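Local coordinates for protein beta-lactamase (Klebsiella pneumoniae, PDB 6HUH) that probably hydrolyses beta-lactam antibiotics to substituted beta-amino acids as a class D serine beta-lactamase, giving its bacterial host drug resistance, at residues A[76-81]-A[106-111]; A[116-121]-A[140-145]. All coordinates share one frame; numbering follows the deposited sequence.

Interaction 1 (A[76-81]-A[106-111]); sequences PFKAGD and SQRLTE
Arg-108 reaches out from helix 103-113 to meet Asp-81 head on, and the loop 76-81 folds round the guanidinium. The Arg-108 chain bends at chi2 (-82°) and chi3, bringing NH1 and NH2 up to the carboxylate. Arg-108 NH1 donates to OD1 of Asp-81 (3.0 Å) and also to OD2, while Arg-108 NH2 meets the syn lone pair of Asp-81 OD2 at 2.8 Å. The grip is twisted, with the two planes 41° apart. Arg-108 NH2 also donates to Pro-76 O (2.8 Å), which lies in the guanidinium plane. At the same edge a water bridges Arg-108 NE and Pro-76 O. This polar edge is the closely bonded part. Lys-78 makes the looser, exposed side: its extended chain crosses one face of the guanidinium, with Lys-78 NZ 4.1 Å from Arg-108 NE. Within the type II turn from Lys-78 to Asp-81, the backbone N of Lys-78 donates to Asp-81 OD2 (3.1 Å) from above the carboxylate plane. With three donors on OD2, the carboxylate is probably held as the anion, and a single arginine ties the surface loop 76-81 to helix 103-113 through charge and a backbone carbonyl instead of an apolar core.

Interaction 2 (A[116-121]-A[140-145]); sequences ARFQQY and DGLTQA
The ring of Phe-118 presents its edge to the backbone of segment 140-145: the carbonyl O of Gly-141 lies near the ring plane, 3.9 Å from Phe-118 CE2. A second carbonyl comes in obliquely, with Leu-142 O 3.7 Å from Phe-118 CE2, and no conventional hydrogen bond joins the two segments. Beside them one methyl of Leu-142 supplies the apolar touch, Leu-142 CD1 resting 3.7 Å from Phe-118 CD2. The Leu-142 side chain leaves its backbone pointing neither at the phenylalanine nor away from it, but its end comes nearer: with CG opposite its own backbone N (chi1 -174°), the branch ending in CD1 swings back to the ring, and the two side chains cross at a slant. Here two pieces of the helical region of a class D beta-lactamase meet: helix 115-124, which carries Phe-118, and the short, weakly bonded turn of helix at 141-144. The buried ring of Phe-118 is also touched by Met-60 of helix 56-64 and by Trp-146. Trp-146 probably corresponds to the tryptophan that, in other class D enzymes, supports the carboxylated lysine. The Leu-142 carbonyl is not left to the ring alone, since it probably also accepts a hydrogen bond from Thr-110 OG1 of helix 103-113.

Interaction 1 is a surface contact, interaction 2 a buried one, and their chemistry differs accordingly. The first relies on charge, a backbone carbonyl and a bridging water; the second relies on an aromatic ring, a methyl group and the carbonyls of a short helix. They share no segment, but their elements interlock. Helix 103-113, which carries the arginine of interaction 1, leads directly into helix 115-124 of interaction 2, and it also bonds to segment 140-145, where Gln-107 NE2 probably donates to Thr-143 O (3.0 Å). Helix 103-113 therefore holds both the exposed loop 76-81 and the short helix 141-144.

Interaction 1 (A[76-81]-A[106-111])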
ATOM      1  N   PRO A  76     -15.462   5.011  -4.238  1.00 40.43           N
ATOM      2  CA  PRO A  76     -16.044   4.943  -2.889  1.00 40.45           C
ATOM      3  C   PRO A  76     -16.979   3.751  -2.660  1.00 44.20           C
ATOM      4  O   PRO A  76     -17.635   3.273  -3.591  1.00 43.97           O
ATOM      5  CB  PRO A  76     -16.821   6.250  -2.792  1.00 43.30           C
ATOM      6  CG  PRO A  76     -17.267   6.520  -4.187  1.00 47.64           C
ATOM      7  CD  PRO A  76     -16.169   6.008  -5.078  1.00 42.46           C
ATOM      8  N   PHE A  77     -17.088   3.315  -1.398  1.00 40.04           N
ATOM      9  CA  PHE A  77     -18.009   2.258  -0.976  1.00 38.48           C
ATOM     10  C   PHE A  77     -19.436   2.838  -1.006  1.00 43.01           C
ATOM     11  O   PHE A  77     -19.637   3.978  -0.594  1.00 43.96           O
ATOM     12  CB  PHE A  77     -17.649   1.805   0.450  1.00 39.85           C
ATOM     13  CG  PHE A  77     -18.604   0.803   1.062  1.00 41.67           C
ATOM     14  CD1 PHE A  77     -18.482  -0.559   0.791  1.00 42.74           C
ATOM     15  CD2 PHE A  77     -19.598   1.214   1.948  1.00 44.29           C
ATOM     16  CE1 PHE A  77     -19.346  -1.486   1.380  1.00 43.56           C
ATOM     17  CE2 PHE A  77     -20.473   0.284   2.519  1.00 47.24           C
ATOM     18  CZ  PHE A  77     -20.342  -1.056   2.232  1.00 43.98           C
ATOM     19  N   LYS A  78     -20.416   2.065  -1.470  1.00 39.14           N
ATOM     20  CA  LYS A  78     -21.812   2.530  -1.521  1.00 40.01           C
ATOM     21  C   LYS A  78     -22.722   1.582  -0.733  1.00 43.72           C
ATOM     22  O   LYS A  78     -22.421   0.395  -0.662  1.00 40.73           O
ATOM     23  CB  LYS A  78     -22.310   2.605  -2.977  1.00 42.30           C
ATOM     24  CG  LYS A  78     -21.624   3.636  -3.872  1.00 52.28           C
ATOM     25  CD  LYS A  78     -22.139   3.495  -5.305  1.00 61.65           C
ATOM     26  CE  LYS A  78     -21.241   4.117  -6.341  1.00 68.94           C
ATOM     27  NZ  LYS A  78     -21.580   3.620  -7.701  1.00 75.96           N
ATOM     28  N   ALA A  79     -23.853   2.096  -0.182  1.00 43.60           N
ATOM     29  CA  ALA A  79     -24.851   1.295   0.550  1.00 44.74           C
ATOM     30  C   ALA A  79     -25.455   0.287  -0.420  1.00 50.34           C
ATOM     31  O   ALA A  79     -25.943   0.656  -1.486  1.00 50.05           O
ATOM     32  CB  ALA A  79     -25.943   2.187   1.130  1.00 47.29           C
ATOM     33  N   GLY A  80     -25.332  -0.982  -0.076  1.00 49.16           N
ATOM     34  CA  GLY A  80     -25.774  -2.084  -0.916  1.00 50.49           C
ATOM     35  C   GLY A  80     -24.616  -2.915  -1.444  1.00 56.09           C
ATOM     36  O   GLY A  80     -24.839  -3.930  -2.117  1.00 54.96           O
ATOM     37  N   ASP A  81     -23.362  -2.487  -1.154  1.00 53.77           N
ATOM     38  CA  ASP A  81     -22.176  -3.238  -1.562  1.00 52.87           C
ATOM     39  C   ASP A  81     -21.829  -4.235  -0.466  1.00 60.17           C
ATOM     40  O   ASP A  81     -21.988  -3.899   0.715  1.00 61.68           O
ATOM     41  CB  ASP A  81     -20.963  -2.332  -1.844  1.00 52.82           C
ATOM     42  CG  ASP A  81     -21.018  -1.542  -3.132  1.00 62.85           C
ATOM     43  OD1 ASP A  81     -21.712  -1.981  -4.072  1.00 64.19           O
ATOM     44  OD2 ASP A  81     -20.344  -0.495  -3.211  1.00 69.30           O
ATOM     45  N   SER A 106     -14.230  -5.268  -7.742  1.00 29.74           N
ATOM     46  CA  SER A 106     -14.112  -6.154  -8.902  1.00 29.23           C
ATOM     47  C   SER A 106     -15.396  -6.107  -9.712  1.00 34.37           C
ATOM     48  O   SER A 106     -15.330  -6.141 -10.944  1.00 33.38           O
ATOM     49  CB  SER A 106     -13.832  -7.582  -8.458  1.00 32.40           C
ATOM     50  OG  SER A 106     -12.537  -7.705  -7.896  1.00 38.78           O
ATOM     51  N   GLN A 107     -16.570  -6.016  -9.011  1.00 32.37           N
ATOM     52  CA  GLN A 107     -17.911  -5.916  -9.613  1.00 32.10           C
ATOM     53  C   GLN A 107     -18.052  -4.585 -10.338  1.00 36.07           C
ATOM     54  O   GLN A 107     -18.646  -4.548 -11.412  1.00 37.55           O
ATOM     55  CB  GLN A 107     -19.020  -6.061  -8.564  1.00 34.02           C
ATOM     56  CG  GLN A 107     -18.868  -7.273  -7.652  1.00 40.42           C
ATOM     57  CD  GLN A 107     -20.086  -7.540  -6.806  1.00 56.28           C
ATOM     58  OE1 GLN A 107     -20.680  -6.638  -6.201  1.00 55.02           O
ATOM     59  NE2 GLN A 107     -20.465  -8.804  -6.716  1.00 45.13           N
ATOM     60  N   ARG A 108     -17.472  -3.503  -9.782  1.00 31.95           N
ATOM     61  CA  ARG A 108     -17.466  -2.165 -10.398  1.00 32.75           C
ATOM     62  C   ARG A 108     -16.761  -2.219 -11.743  1.00 36.52           C
ATOM     63  O   ARG A 108     -17.238  -1.617 -12.705  1.00 36.99           O
ATOM     64  CB  ARG A 108     -16.733  -1.149  -9.517  1.00 34.07           C
ATOM     65  CG  ARG A 108     -17.416  -0.836  -8.212  1.00 44.61           C
ATOM     66  CD  ARG A 108     -18.517   0.191  -8.333  1.00 43.88           C
ATOM     67  NE  ARG A 108     -18.574   0.966  -7.102  1.00 48.86           N
ATOM     68  CZ  ARG A 108     -19.289   0.636  -6.034  1.00 61.71           C
ATOM     69  NH1 ARG A 108     -20.060  -0.445  -6.050  1.00 45.83           N
ATOM     70  NH2 ARG A 108     -19.253   1.394  -4.948  1.00 48.85           N
ATOM     71  N   LEU A 109     -15.627  -2.950 -11.798  1.00 31.81           N
ATOM     72  CA  LEU A 109     -14.854  -3.169 -13.009  1.00 31.70           C
ATOM     73  C   LEU A 109     -15.638  -3.997 -14.017  1.00 36.77           C
ATOM     74  O   LEU A 109     -15.730  -3.570 -15.169  1.00 38.51           O
ATOM     75  CB  LEU A 109     -13.477  -3.806 -12.696  1.00 31.17           C
ATOM     76  CG  LEU A 109     -12.726  -4.564 -13.814  1.00 35.71           C
ATOM     77  CD1 LEU A 109     -12.430  -3.682 -15.019  1.00 36.80           C
ATOM     78  CD2 LEU A 109     -11.424  -5.069 -13.314  1.00 37.00           C
ATOM     79  N   THR A 110     -16.194  -5.163 -13.609  1.00 32.40           N
ATOM     80  CA  THR A 110     -16.925  -6.055 -14.531  1.00 32.46           C
ATOM     81  C   THR A 110     -18.185  -5.400 -15.107  1.00 35.90           C
ATOM     82  O   THR A 110     -18.400  -5.518 -16.313  1.00 34.81           O
ATOM     83  CB  THR A 110     -17.214  -7.432 -13.921  1.00 38.56           C
ATOM     84  OG1 THR A 110     -18.064  -7.313 -12.776  1.00 36.95           O
ATOM     85  CG2 THR A 110     -15.943  -8.213 -13.587  1.00 34.26           C
ATOM     86  N   GLU A 111     -18.976  -4.667 -14.271  1.00 33.97           N
ATOM     87  CA  GLU A 111     -20.195  -3.945 -14.705  1.00 36.43           C
ATOM     88  C   GLU A 111     -19.870  -2.909 -15.794  1.00 39.98           C
ATOM     89  O   GLU A 111     -20.675  -2.691 -16.702  1.00 40.24           O
ATOM     90  CB  GLU A 111     -20.877  -3.237 -13.526  1.00 38.85           C
ATOM     91  CG  GLU A 111     -21.777  -4.138 -12.693  1.00 53.47           C
ATOM     92  CD  GLU A 111     -22.355  -3.504 -11.439  1.00 74.47           C
ATOM     93  OE1 GLU A 111     -22.457  -4.211 -10.409  1.00 58.44           O
ATOM     94  OE2 GLU A 111     -22.715  -2.304 -11.486  1.00 70.93           O
TER
HETATM   95  O   HOH W   1     -17.925   3.522  -6.414  1.00 30.51           O

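Interaction 2 (A[116-121]-A[140-145])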
ATOM      1  N   ALA A 116     -19.905  -9.212 -22.460  1.00 44.03           N
ATOM      2  CA  ALA A 116     -19.297  -9.581 -23.741  1.00 43.90           C
ATOM      3  C   ALA A 116     -17.770  -9.465 -23.723  1.00 47.20           C
ATOM      4  O   ALA A 116     -17.094 -10.421 -24.119  1.00 46.92           O
ATOM      5  CB  ALA A 116     -19.880  -8.747 -24.864  1.00 46.03           C
ATOM      6  N   ARG A 117     -17.227  -8.308 -23.242  1.00 42.22           N
ATOM      7  CA  ARG A 117     -15.781  -8.053 -23.128  1.00 40.18           C
ATOM      8  C   ARG A 117     -15.172  -9.002 -22.074  1.00 41.43           C
ATOM      9  O   ARG A 117     -14.110  -9.578 -22.310  1.00 41.22           O
ATOM     10  CB  ARG A 117     -15.520  -6.586 -22.748  1.00 39.43           C
ATOM     11  CG  ARG A 117     -14.561  -5.829 -23.668  1.00 49.93           C
ATOM     12  CD  ARG A 117     -14.672  -4.329 -23.392  1.00 61.83           C
ATOM     13  NE  ARG A 117     -13.473  -3.565 -23.759  1.00 64.09           N
ATOM     14  CZ  ARG A 117     -13.252  -2.304 -23.394  1.00 75.89           C
ATOM     15  NH1 ARG A 117     -14.133  -1.659 -22.640  1.00 56.96           N
ATOM     16  NH2 ARG A 117     -12.145  -1.681 -23.774  1.00 68.36           N
ATOM     17  N   PHE A 118     -15.875  -9.189 -20.931  1.00 34.80           N
ATOM     18  CA  PHE A 118     -15.483 -10.064 -19.827  1.00 32.32           C
ATOM     19  C   PHE A 118     -15.207 -11.448 -20.374  1.00 34.50           C
ATOM     20  O   PHE A 118     -14.090 -11.942 -20.242  1.00 33.58           O
ATOM     21  CB  PHE A 118     -16.600 -10.084 -18.757  1.00 34.42           C
ATOM     22  CG  PHE A 118     -16.363 -10.844 -17.469  1.00 34.83           C
ATOM     23  CD1 PHE A 118     -15.104 -10.883 -16.885  1.00 37.46           C
ATOM     24  CD2 PHE A 118     -17.422 -11.423 -16.785  1.00 36.72           C
ATOM     25  CE1 PHE A 118     -14.900 -11.541 -15.677  1.00 37.97           C
ATOM     26  CE2 PHE A 118     -17.222 -12.065 -15.566  1.00 38.99           C
ATOM     27  CZ  PHE A 118     -15.961 -12.134 -15.023  1.00 36.55           C
ATOM     28  N   GLN A 119     -16.195 -12.024 -21.083  1.00 31.18           N
ATOM     29  CA  GLN A 119     -16.092 -13.322 -21.740  1.00 29.75           C
ATOM     30  C   GLN A 119     -14.977 -13.319 -22.771  1.00 31.57           C
ATOM     31  O   GLN A 119     -14.253 -14.288 -22.810  1.00 31.69           O
ATOM     32  CB  GLN A 119     -17.434 -13.723 -22.380  1.00 32.51           C
ATOM     33  CG  GLN A 119     -17.555 -15.194 -22.778  1.00 39.03           C
ATOM     34  CD  GLN A 119     -17.667 -16.122 -21.587  1.00 54.79           C
ATOM     35  OE1 GLN A 119     -18.710 -16.208 -20.931  1.00 51.78           O
ATOM     36  NE2 GLN A 119     -16.598 -16.863 -21.300  1.00 41.46           N
ATOM     37  N   GLN A 120     -14.807 -12.251 -23.582  1.00 27.58           N
ATOM     38  CA  GLN A 120     -13.732 -12.190 -24.589  1.00 27.76           C
ATOM     39  C   GLN A 120     -12.357 -12.340 -23.940  1.00 33.53           C
ATOM     40  O   GLN A 120     -11.527 -13.126 -24.423  1.00 33.77           O
ATOM     41  CB  GLN A 120     -13.783 -10.880 -25.366  1.00 29.76           C
ATOM     42  CG  GLN A 120     -14.853 -10.821 -26.431  1.00 47.59           C
ATOM     43  CD  GLN A 120     -15.029  -9.427 -26.980  1.00 52.30           C
ATOM     44  OE1 GLN A 120     -16.122  -8.846 -26.904  1.00 33.35           O
ATOM     45  NE2 GLN A 120     -13.965  -8.875 -27.572  1.00 51.03           N
ATOM     46  N   TYR A 121     -12.137 -11.601 -22.816  1.00 29.31           N
ATOM     47  CA  TYR A 121     -10.910 -11.626 -22.033  1.00 27.56           C
ATOM     48  C   TYR A 121     -10.710 -13.026 -21.433  1.00 33.23           C
ATOM     49  O   TYR A 121      -9.668 -13.613 -21.681  1.00 33.96           O
ATOM     50  CB  TYR A 121     -10.945 -10.563 -20.931  1.00 27.34           C
ATOM     51  CG  TYR A 121     -10.552  -9.161 -21.353  1.00 29.31           C
ATOM     52  CD1 TYR A 121      -9.216  -8.819 -21.548  1.00 30.91           C
ATOM     53  CD2 TYR A 121     -11.493  -8.139 -21.405  1.00 30.59           C
ATOM     54  CE1 TYR A 121      -8.839  -7.520 -21.889  1.00 30.26           C
ATOM     55  CE2 TYR A 121     -11.127  -6.832 -21.736  1.00 32.03           C
ATOM     56  CZ  TYR A 121      -9.793  -6.524 -21.970  1.00 35.08           C
ATOM     57  OH  TYR A 121      -9.393  -5.242 -22.277  1.00 32.43           O
ATOM     58  N   ASP A 140     -26.658 -13.705 -12.629  1.00 75.61           N
ATOM     59  CA  ASP A 140     -25.629 -12.791 -12.141  1.00 72.83           C
ATOM     60  C   ASP A 140     -24.189 -13.332 -12.310  1.00 71.83           C
ATOM     61  O   ASP A 140     -23.407 -13.344 -11.361  1.00 70.42           O
ATOM     62  CB  ASP A 140     -25.910 -12.360 -10.682  1.00 75.41           C
ATOM     63  CG  ASP A 140     -25.833 -13.443  -9.596  1.00 88.63           C
ATOM     64  OD1 ASP A 140     -25.771 -14.647  -9.947  1.00 88.14           O
ATOM     65  OD2 ASP A 140     -25.774 -13.079  -8.397  1.00 98.15           O
ATOM     66  N   GLY A 141     -23.840 -13.734 -13.521  1.00 65.78           N
ATOM     67  CA  GLY A 141     -22.506 -14.237 -13.818  1.00 63.16           C
ATOM     68  C   GLY A 141     -21.447 -13.150 -13.854  1.00 64.43           C
ATOM     69  O   GLY A 141     -20.295 -13.385 -13.478  1.00 62.67           O
ATOM     70  N   LEU A 142     -21.836 -11.942 -14.294  1.00 59.83           N
ATOM     71  CA  LEU A 142     -20.952 -10.787 -14.436  1.00 57.63           C
ATOM     72  C   LEU A 142     -20.234 -10.373 -13.152  1.00 58.47           C
ATOM     73  O   LEU A 142     -19.068  -9.977 -13.208  1.00 57.42           O
ATOM     74  CB  LEU A 142     -21.726  -9.592 -15.031  1.00 58.56           C
ATOM     75  CG  LEU A 142     -20.936  -8.329 -15.390  1.00 62.01           C
ATOM     76  CD1 LEU A 142     -19.851  -8.613 -16.430  1.00 61.27           C
ATOM     77  CD2 LEU A 142     -21.859  -7.238 -15.863  1.00 65.34           C
ATOM     78  N   THR A 143     -20.923 -10.444 -12.011  1.00 52.92           N
ATOM     79  CA  THR A 143     -20.348  -9.992 -10.745  1.00 50.38           C
ATOM     80  C   THR A 143     -20.100 -11.115  -9.743  1.00 51.07           C
ATOM     81  O   THR A 143     -19.506 -10.860  -8.693  1.00 49.87           O
ATOM     82  CB  THR A 143     -21.233  -8.886 -10.147  1.00 58.58           C
ATOM     83  OG1 THR A 143     -22.507  -9.435  -9.796  1.00 59.95           O
ATOM     84  CG2 THR A 143     -21.413  -7.697 -11.087  1.00 56.79           C
ATOM     85  N   GLN A 144     -20.535 -12.353 -10.062  1.00 45.91           N
ATOM     86  CA  GLN A 144     -20.450 -13.493  -9.149  1.00 44.15           C
ATOM     87  C   GLN A 144     -19.823 -14.770  -9.700  1.00 46.78           C
ATOM     88  O   GLN A 144     -19.896 -15.778  -9.002  1.00 47.21           O
ATOM     89  CB  GLN A 144     -21.869 -13.816  -8.629  1.00 46.56           C
ATOM     90  CG  GLN A 144     -22.010 -13.833  -7.114  1.00 54.75           C
ATOM     91  CD  GLN A 144     -22.082 -12.452  -6.514  1.00 66.55           C
ATOM     92  OE1 GLN A 144     -21.262 -12.074  -5.663  1.00 61.51           O
ATOM     93  NE2 GLN A 144     -23.090 -11.686  -6.941  1.00 54.55           N
ATOM     94  N   ALA A 145     -19.225 -14.758 -10.915  1.00 42.20           N
ATOM     95  CA  ALA A 145     -18.664 -15.966 -11.542  1.00 42.16           C
ATOM     96  C   ALA A 145     -17.510 -16.617 -10.783  1.00 46.89           C
ATOM     97  O   ALA A 145     -17.469 -17.846 -10.673  1.00 47.89           O
ATOM     98  CB  ALA A 145     -18.253 -15.691 -12.977  1.00 42.98           C
TER